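Local coordinates for protein SSD1 (Saccharomyces cerevisiae S288C, PDB 7AM1) that binds untranslated regions of mRNA and represses translation, as a non-enzymatic pseudonuclease of the RNase II family, at residues 420-424 / 709-714; 521-525 / 624-628; 527-531 / 703-707; 535-539 / 714-718. All coordinates share one frame; numbering follows the deposited sequence.

In the fold
All four contacts lie near the centre of the chain, which carries cold-shock, RNB and C-terminal regions of the longer protein. Contacts 1, 3 and 4 line up on helix 689-725. Contacts 1 and 4 share I714, with centres about 7 Å apart, while the centre of contact 3 is about 11 Å from that of contact 1. Contact 2 sits off this helix and joins contact 3 through F628 CZ and Y707 OH, 3.4 Å apart. It joins contact 4 through a probable hydrogen bond of 2.6 Å between S523 OG and I539 O. A bound pentaethylene glycol, probably from the crystallisation liquor, comes within about 4 Å of the Y707 side chain.

Contact 1: residues 420-424 / 709-714; sequences VFMPQ and AQEQAI
Q710 runs out extended, its CG anti to the backbone N (chi1 169°), and this carries its amide to the backbone of F421; Q424 instead bends at chi2 (85°) and turns its amide back to the helix at A713. The two glutamines thus work in opposite directions. Q710 NE2 donates to F421 O at 2.8 Å, with that oxygen close to the plane of the amide and the N-H moderately straight at 154°. K532 O is a second acceptor for the same NE2. One turn on, Q424 NE2 reaches A713 O at 3.0 Å, coming from above the carbonyl plane. Q424 OE1, buried against A713 CB at 3.4 Å, has no hydrogen-bond partner in the model. With an alanine in place of Q424, A713 O would probably lose its side-chain donor and the A713 methyl part of its cover. Between the two bonds the packing is close: M422 CG presses on A713 CB at 3.5 Å, tighter than normal contact, with SD following at 3.8 Å. V420 CG1 touches A709 CB, the other alanine on this side, and the P423 and I714 side chains cross at about a right angle, with P423 CG 3.7 Å from I714 CG1. Small residues one turn apart let the chain lie close to the helix, and so the short hairpin of strands 420-421 and 426-427, part of the RNB region, packs against the long helix 689-725.

Contact 2: residues 521-525 / 624-628; sequences TLSLL and EILLF
E624 stretches from helix 617-629 to the start of helix 523-529, and its side chain can be followed outward. The bond from CA to CB points toward 521-525, and an extended chain takes CG between L522 CD2 and L524 CB, 4.1 and 4.2 Å away. CD lies 3.7 Å from L522 CD2. At the tip, OE1 lies against the same L522 CD2, while OE2 accepts from L524 N at 2.8 Å, on its syn side but 35° out of the carboxylate plane, and only weakly from L525 N. L522 is the N-cap residue, and the E624 carboxylate thus accepts from amides of the first turn of helix 523-529, within the RNB region; the helix end would be expected to favour its negative charge. S523 N is near OE2 but badly angled, and donates its N-H to a water instead. That water also donates to T521 O; its 2.4 Å approach to E624 OE1 is too short to be trusted. Past the carboxylate the contact is apolar. L524 CD1 meets I625 CG1 at 3.6 Å, and L525 CD1 reaches L627 CD2. The F628 ring lies against L524, with CD1 3.8 Å from L524 CB and CE1 near L524 O, which approaches the ring obliquely.

Contact 3: residues 527-531 / 703-707; sequences SLDDE and KDCAY
K703 and the acidic pair D530 and E531 make the charged part of this contact. K703 is extended until a bend at chi4 (65°), which turns NZ between the two carboxylates. NZ meets D530 OD1 at 2.8 Å, nearly head-on to its C-O bond, and sits astride E531 with weaker bonds to OE1 (3.0 Å) and OE2 (2.9 Å). D530 OD1 also takes a weak bond from E531 N, the next residue's amide. This is a buried salt-bridge network that ties the loop following helix 523-529, in the RNB region, to the long helix 689-725. R665 and R666 pair with D530 OD2, and R633 with E531 OE1, probably balancing the acids further. A methionine in place of K703 would probably leave D530 and E531 without the cation they share, their negative charges less well compensated.

Van der Waals contacts follow. E531 CG rests 3.6 Å from Y707 CA and reaches the edge of the tyrosine ring, near its plane, while the E531 carboxylate and that ring are turned 69° apart. Y707 CE1 lies 3.8 Å from S527 O, which comes in obliquely; the S527 hydroxyl bonds to L524 O. R633 makes a cation-pi contact with the Y707 ring.

Contact 4: residues 535-539 / 714-718; sequences VDLNI and IHLLL
The flat groups of D536 and L537 that face I714 are peptide carbonyls, and no ring takes part. Each presents its oxygen to a branch of the isoleucine: D536 O is 3.6 Å from I714 CD1, and L537 O is 3.4 Å from I714 CG2. Both are van der Waals contacts with methyl groups; no hydrogen bond crosses this contact. The D536 carboxylate, on a side chain that sets off away from the helix, pairs through OD2 with K532.

Beyond the carbonyls the contact is aliphatic. I714 has CG1 anti to its carbonyl carbon (chi1 -68°) and an extended chi2, which drives CD1 out between loop residues. V535 CG1 meets that methyl at 3.3 Å, shorter than normal carbon contact, so the packing is tight here, and the two side chains approach at a slant. From another side of the same methyl, I539 CG2 reaches CD1 at 4.0 Å. The second hydrophobic patch belongs to L537: the L537 and L717 side chains cross at about a right angle, with L537 CD1 3.8 Å from L717 CG, while L537 CG stands 4.1 Å from L718 CD1. L537 also touches T721, so it lies along the face that I714, L717 and L718 present over successive helical turns. L840 of helix 834-842 also packs on L717. Without regular structure of its own, the segment 535-539, between helices 523-529 and 544-568 of the RNB region, is laid by side-chain packing along one apolar face of the long helix 689-725.

Contact 1: residues 420-424 / 709-714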
# COMPACT_ATOMS: atom_id res chain seq x y z
N VAL A 420 1.83 -8.24 10.51
CA VAL A 420 1.50 -6.85 10.25
C VAL A 420 2.58 -5.98 10.86
O VAL A 420 2.94 -6.15 12.03
CB VAL A 420 0.12 -6.48 10.83
CG1 VAL A 420 -0.24 -5.06 10.43
CG2 VAL A 420 -0.94 -7.46 10.36
N PHE A 421 3.10 -5.05 10.07
CA PHE A 421 4.14 -4.13 10.52
C PHE A 421 3.63 -2.70 10.43
O PHE A 421 3.31 -2.22 9.33
CB PHE A 421 5.42 -4.32 9.71
CG PHE A 421 5.95 -5.72 9.77
CD1 PHE A 421 6.82 -6.10 10.78
CD2 PHE A 421 5.56 -6.66 8.83
CE1 PHE A 421 7.30 -7.39 10.84
CE2 PHE A 421 6.05 -7.96 8.89
CZ PHE A 421 6.91 -8.32 9.90
N MET A 422 3.52 -2.05 11.57
CA MET A 422 3.12 -0.66 11.69
C MET A 422 4.20 0.10 12.45
O MET A 422 4.92 -0.49 13.25
CB MET A 422 1.78 -0.53 12.42
CG MET A 422 0.65 -1.22 11.68
SD MET A 422 -0.83 -1.44 12.66
CE MET A 422 -0.27 -2.60 13.90
N PRO A 423 4.34 1.41 12.22
CA PRO A 423 5.35 2.15 13.00
C PRO A 423 5.14 2.01 14.49
O PRO A 423 6.12 1.92 15.25
CB PRO A 423 5.14 3.61 12.53
CG PRO A 423 4.46 3.49 11.19
CD PRO A 423 3.61 2.27 11.28
N GLN A 424 3.88 1.95 14.94
CA GLN A 424 3.54 1.91 16.35
C GLN A 424 3.61 0.52 16.95
O GLN A 424 3.79 0.39 18.17
CB GLN A 424 2.11 2.43 16.57
CG GLN A 424 1.82 3.81 16.03
CD GLN A 424 1.43 3.78 14.58
OE1 GLN A 424 1.80 2.86 13.84
NE2 GLN A 424 0.66 4.77 14.15
N ALA A 709 -3.28 -2.03 6.61
CA ALA A 709 -3.02 -1.68 8.00
C ALA A 709 -1.72 -0.89 8.12
O ALA A 709 -1.67 0.12 8.84
CB ALA A 709 -2.95 -2.95 8.85
N GLN A 710 -0.68 -1.31 7.41
CA GLN A 710 0.61 -0.63 7.52
C GLN A 710 0.49 0.82 7.07
O GLN A 710 0.92 1.74 7.79
CB GLN A 710 1.67 -1.38 6.71
CG GLN A 710 2.97 -0.60 6.54
CD GLN A 710 4.10 -1.47 6.00
OE1 GLN A 710 4.66 -1.21 4.94
NE2 GLN A 710 4.44 -2.51 6.75
N GLU A 711 -0.13 1.07 5.92
CA GLU A 711 -0.24 2.44 5.43
C GLU A 711 -1.20 3.27 6.26
O GLU A 711 -1.00 4.48 6.42
CB GLU A 711 -0.66 2.43 3.96
CG GLU A 711 0.42 1.81 3.06
CD GLU A 711 0.67 2.58 1.78
OE1 GLU A 711 -0.24 3.31 1.32
OE2 GLU A 711 1.79 2.46 1.23
N GLN A 712 -2.27 2.66 6.77
CA GLN A 712 -3.19 3.39 7.63
C GLN A 712 -2.51 3.83 8.91
O GLN A 712 -2.76 4.94 9.41
CB GLN A 712 -4.41 2.51 7.94
CG GLN A 712 -5.40 2.44 6.78
CD GLN A 712 -6.43 1.35 6.95
OE1 GLN A 712 -6.54 0.72 8.01
NE2 GLN A 712 -7.20 1.10 5.90
N ALA A 713 -1.64 2.98 9.47
CA ALA A 713 -0.93 3.34 10.69
C ALA A 713 0.14 4.39 10.41
O ALA A 713 0.35 5.30 11.23
CB ALA A 713 -0.32 2.08 11.31
N ILE A 714 0.83 4.29 9.27
CA ILE A 714 1.74 5.36 8.87
C ILE A 714 0.98 6.68 8.77
O ILE A 714 1.41 7.71 9.29
CB ILE A 714 2.43 5.02 7.54
CG1 ILE A 714 3.39 3.85 7.70
CG2 ILE A 714 3.14 6.25 7.00
CD1 ILE A 714 3.88 3.29 6.38

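Contact 2: residues 521-525 / 624-628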
# COMPACT_ATOMS: atom_id res chain seq x y z
N THR A 521 15.76 3.86 -6.76
CA THR A 521 14.91 2.68 -6.68
C THR A 521 13.44 3.10 -6.72
O THR A 521 13.10 4.29 -6.63
CB THR A 521 15.23 1.88 -5.41
OG1 THR A 521 14.65 0.57 -5.49
CG2 THR A 521 14.71 2.60 -4.16
N LEU A 522 12.56 2.12 -6.88
CA LEU A 522 11.13 2.37 -7.05
C LEU A 522 10.42 1.82 -5.82
O LEU A 522 9.98 0.66 -5.79
CB LEU A 522 10.63 1.74 -8.34
CG LEU A 522 11.30 2.28 -9.61
CD1 LEU A 522 10.83 1.51 -10.83
CD2 LEU A 522 11.05 3.79 -9.77
N SER A 523 10.30 2.66 -4.79
CA SER A 523 9.74 2.22 -3.52
C SER A 523 8.27 1.86 -3.65
O SER A 523 7.80 0.92 -2.99
CB SER A 523 9.93 3.31 -2.47
OG SER A 523 9.38 2.88 -1.24
N LEU A 524 7.52 2.60 -4.47
CA LEU A 524 6.09 2.33 -4.58
C LEU A 524 5.85 1.02 -5.33
O LEU A 524 4.97 0.23 -4.95
CB LEU A 524 5.39 3.51 -5.26
CG LEU A 524 5.50 4.85 -4.53
CD1 LEU A 524 4.76 5.97 -5.26
CD2 LEU A 524 5.02 4.78 -3.08
N LEU A 525 6.62 0.75 -6.39
CA LEU A 525 6.43 -0.52 -7.09
C LEU A 525 6.75 -1.70 -6.17
O LEU A 525 6.06 -2.72 -6.22
CB LEU A 525 7.29 -0.57 -8.35
CG LEU A 525 7.00 0.49 -9.43
CD1 LEU A 525 7.53 0.01 -10.78
CD2 LEU A 525 5.53 0.85 -9.52
N GLU A 624 6.54 8.05 -10.89
CA GLU A 624 6.31 6.76 -10.24
C GLU A 624 4.94 6.74 -9.56
O GLU A 624 4.23 5.73 -9.62
CB GLU A 624 7.41 6.45 -9.23
CG GLU A 624 7.29 5.05 -8.64
CD GLU A 624 8.26 4.77 -7.51
OE1 GLU A 624 9.08 5.66 -7.19
OE2 GLU A 624 8.18 3.68 -6.92
N ILE A 625 4.57 7.84 -8.89
CA ILE A 625 3.25 7.90 -8.26
C ILE A 625 2.17 7.66 -9.30
O ILE A 625 1.26 6.84 -9.10
CB ILE A 625 3.05 9.24 -7.53
CG1 ILE A 625 3.92 9.31 -6.27
CG2 ILE A 625 1.58 9.45 -7.18
CD1 ILE A 625 4.03 10.70 -5.65
N LEU A 626 2.27 8.33 -10.45
CA LEU A 626 1.28 8.14 -11.51
C LEU A 626 1.25 6.69 -11.99
O LEU A 626 0.17 6.13 -12.19
CB LEU A 626 1.59 9.08 -12.68
CG LEU A 626 1.52 10.58 -12.38
CD1 LEU A 626 1.89 11.39 -13.61
CD2 LEU A 626 0.15 10.97 -11.87
N LEU A 627 2.42 6.08 -12.18
CA LEU A 627 2.47 4.69 -12.61
C LEU A 627 1.86 3.77 -11.56
O LEU A 627 1.06 2.89 -11.88
CB LEU A 627 3.92 4.29 -12.90
CG LEU A 627 4.16 2.84 -13.29
CD1 LEU A 627 3.36 2.49 -14.54
CD2 LEU A 627 5.63 2.60 -13.52
N PHE A 628 2.19 4.01 -10.29
CA PHE A 628 1.71 3.17 -9.20
C PHE A 628 0.19 3.10 -9.17
O PHE A 628 -0.39 2.06 -8.83
CB PHE A 628 2.28 3.72 -7.88
CG PHE A 628 1.74 3.07 -6.65
CD1 PHE A 628 2.18 1.82 -6.26
CD2 PHE A 628 0.82 3.73 -5.85
CE1 PHE A 628 1.69 1.23 -5.11
CE2 PHE A 628 0.33 3.14 -4.70
CZ PHE A 628 0.77 1.89 -4.33
O HOH W 1 10.75 5.34 -5.46

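Contact 3: residues 527-531 / 703-707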
# COMPACT_ATOMS: atom_id res chain seq x y z
N SER A 527 6.06 -1.89 -3.10
CA SER A 527 4.90 -2.08 -2.23
C SER A 527 3.74 -2.74 -2.94
O SER A 527 2.80 -3.19 -2.28
CB SER A 527 4.46 -0.74 -1.61
OG SER A 527 3.71 0.05 -2.52
N LEU A 528 3.76 -2.81 -4.28
CA LEU A 528 2.81 -3.64 -4.98
C LEU A 528 3.03 -5.12 -4.71
O LEU A 528 2.10 -5.91 -4.85
CB LEU A 528 2.88 -3.39 -6.49
CG LEU A 528 2.39 -2.03 -6.98
CD1 LEU A 528 2.79 -1.83 -8.44
CD2 LEU A 528 0.88 -1.90 -6.81
N ASP A 529 4.25 -5.53 -4.32
CA ASP A 529 4.49 -6.94 -4.07
C ASP A 529 4.54 -7.31 -2.60
O ASP A 529 4.10 -8.40 -2.24
CB ASP A 529 5.81 -7.39 -4.71
CG ASP A 529 5.98 -8.89 -4.64
OD1 ASP A 529 5.20 -9.59 -5.33
OD2 ASP A 529 6.86 -9.37 -3.90
N ASP A 530 5.00 -6.42 -1.73
CA ASP A 530 5.30 -6.80 -0.36
C ASP A 530 5.17 -5.57 0.52
O ASP A 530 5.06 -4.44 0.04
CB ASP A 530 6.70 -7.42 -0.29
CG ASP A 530 6.89 -8.35 0.89
OD1 ASP A 530 5.90 -8.67 1.59
OD2 ASP A 530 8.05 -8.75 1.12
N GLU A 531 5.18 -5.80 1.83
CA GLU A 531 5.16 -4.72 2.80
C GLU A 531 6.52 -4.57 3.47
O GLU A 531 7.30 -5.52 3.56
CB GLU A 531 4.10 -4.97 3.88
CG GLU A 531 2.69 -5.21 3.34
CD GLU A 531 2.47 -6.65 2.93
OE1 GLU A 531 2.18 -6.88 1.73
OE2 GLU A 531 2.58 -7.56 3.79
N LYS A 703 -2.91 -10.63 3.16
CA LYS A 703 -1.72 -9.84 2.84
C LYS A 703 -2.09 -8.43 2.42
O LYS A 703 -1.46 -7.46 2.85
CB LYS A 703 -0.91 -10.54 1.74
CG LYS A 703 0.36 -9.81 1.37
CD LYS A 703 1.40 -10.79 0.82
CE LYS A 703 2.72 -10.11 0.57
NZ LYS A 703 3.31 -9.64 1.86
N ASP A 704 -3.13 -8.28 1.60
CA ASP A 704 -3.55 -6.93 1.23
C ASP A 704 -4.09 -6.19 2.44
O ASP A 704 -3.92 -4.97 2.54
CB ASP A 704 -4.57 -7.01 0.10
CG ASP A 704 -3.93 -7.41 -1.22
OD1 ASP A 704 -2.70 -7.28 -1.34
OD2 ASP A 704 -4.65 -7.88 -2.11
N CYS A 705 -4.71 -6.90 3.38
CA CYS A 705 -5.12 -6.29 4.64
C CYS A 705 -3.91 -5.83 5.45
O CYS A 705 -3.96 -4.76 6.08
CB CYS A 705 -5.96 -7.28 5.45
SG CYS A 705 -7.67 -7.51 4.85
N ALA A 706 -2.84 -6.62 5.48
CA ALA A 706 -1.64 -6.22 6.21
C ALA A 706 -1.02 -4.97 5.59
O ALA A 706 -0.48 -4.11 6.29
CB ALA A 706 -0.61 -7.35 6.25
N TYR A 707 -1.06 -4.88 4.26
CA TYR A 707 -0.60 -3.68 3.57
C TYR A 707 -1.46 -2.47 3.95
O TYR A 707 -0.94 -1.41 4.30
CB TYR A 707 -0.65 -3.93 2.06
CG TYR A 707 -0.53 -2.71 1.18
CD1 TYR A 707 0.71 -2.13 0.94
CD2 TYR A 707 -1.64 -2.16 0.56
CE1 TYR A 707 0.83 -1.01 0.12
CE2 TYR A 707 -1.53 -1.04 -0.26
CZ TYR A 707 -0.29 -0.48 -0.48
OH TYR A 707 -0.17 0.62 -1.29

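Contact 4: residues 535-539 / 714-718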
# COMPACT_ATOMS: atom_id res chain seq x y z
N VAL A 535 9.25 -0.12 9.22
CA VAL A 535 8.37 0.84 8.57
C VAL A 535 8.93 2.24 8.75
O VAL A 535 9.43 2.60 9.82
CB VAL A 535 6.94 0.73 9.12
CG1 VAL A 535 5.98 1.51 8.23
CG2 VAL A 535 6.50 -0.73 9.21
N ASP A 536 8.82 3.05 7.70
CA ASP A 536 9.22 4.44 7.73
C ASP A 536 7.98 5.33 7.68
O ASP A 536 6.94 4.94 7.15
CB ASP A 536 10.13 4.79 6.55
CG ASP A 536 11.26 3.80 6.39
OD1 ASP A 536 12.06 3.67 7.34
OD2 ASP A 536 11.34 3.16 5.33
N LEU A 537 8.11 6.53 8.25
CA LEU A 537 7.05 7.52 8.14
C LEU A 537 6.83 7.94 6.69
O LEU A 537 5.73 8.39 6.35
CB LEU A 537 7.40 8.73 9.01
CG LEU A 537 6.26 9.48 9.69
CD1 LEU A 537 5.41 8.56 10.56
CD2 LEU A 537 6.87 10.63 10.52
N ASN A 538 7.83 7.78 5.84
CA ASN A 538 7.72 8.13 4.42
C ASN A 538 7.76 6.84 3.61
O ASN A 538 8.78 6.14 3.60
CB ASN A 538 8.85 9.08 4.01
CG ASN A 538 8.64 9.66 2.63
OD1 ASN A 538 7.86 9.14 1.83
ND2 ASN A 538 9.33 10.76 2.34
N ILE A 539 6.66 6.54 2.92
CA ILE A 539 6.60 5.32 2.12
C ILE A 539 7.61 5.34 0.98
O ILE A 539 7.90 4.29 0.39
CB ILE A 539 5.17 5.11 1.56
CG1 ILE A 539 4.70 6.34 0.78
CG2 ILE A 539 4.21 4.81 2.69
CD1 ILE A 539 3.44 6.09 -0.04
N ILE A 714 0.83 4.29 9.27
CA ILE A 714 1.74 5.36 8.87
C ILE A 714 0.98 6.68 8.77
O ILE A 714 1.41 7.71 9.29
CB ILE A 714 2.43 5.02 7.54
CG1 ILE A 714 3.39 3.85 7.70
CG2 ILE A 714 3.14 6.25 7.00
CD1 ILE A 714 3.88 3.29 6.38
N HIS A 715 -0.14 6.66 8.05
CA HIS A 715 -0.92 7.87 7.83
C HIS A 715 -1.33 8.50 9.15
O HIS A 715 -1.28 9.72 9.31
CB HIS A 715 -2.15 7.53 6.98
CG HIS A 715 -3.09 8.68 6.78
ND1 HIS A 715 -4.10 8.97 7.66
CD2 HIS A 715 -3.18 9.59 5.78
CE1 HIS A 715 -4.77 10.02 7.23
NE2 HIS A 715 -4.23 10.42 6.09
N LEU A 716 -1.73 7.66 10.10
CA LEU A 716 -2.16 8.15 11.41
C LEU A 716 -1.02 8.88 12.11
O LEU A 716 -1.19 10.01 12.57
CB LEU A 716 -2.67 6.97 12.23
CG LEU A 716 -3.18 7.20 13.65
CD1 LEU A 716 -4.43 8.07 13.62
CD2 LEU A 716 -3.46 5.86 14.32
N LEU A 717 0.15 8.24 12.19
CA LEU A 717 1.28 8.86 12.88
C LEU A 717 1.80 10.07 12.12
O LEU A 717 2.27 11.03 12.74
CB LEU A 717 2.39 7.83 13.07
CG LEU A 717 3.61 8.26 13.88
CD1 LEU A 717 3.20 8.83 15.22
CD2 LEU A 717 4.56 7.07 14.05
N LEU A 718 1.73 10.05 10.79
CA LEU A 718 2.17 11.19 10.00
C LEU A 718 1.28 12.40 10.24
O LEU A 718 1.78 13.54 10.33
CB LEU A 718 2.19 10.83 8.52
CG LEU A 718 2.60 11.96 7.58
CD1 LEU A 718 4.00 12.46 7.92
CD2 LEU A 718 2.51 11.52 6.14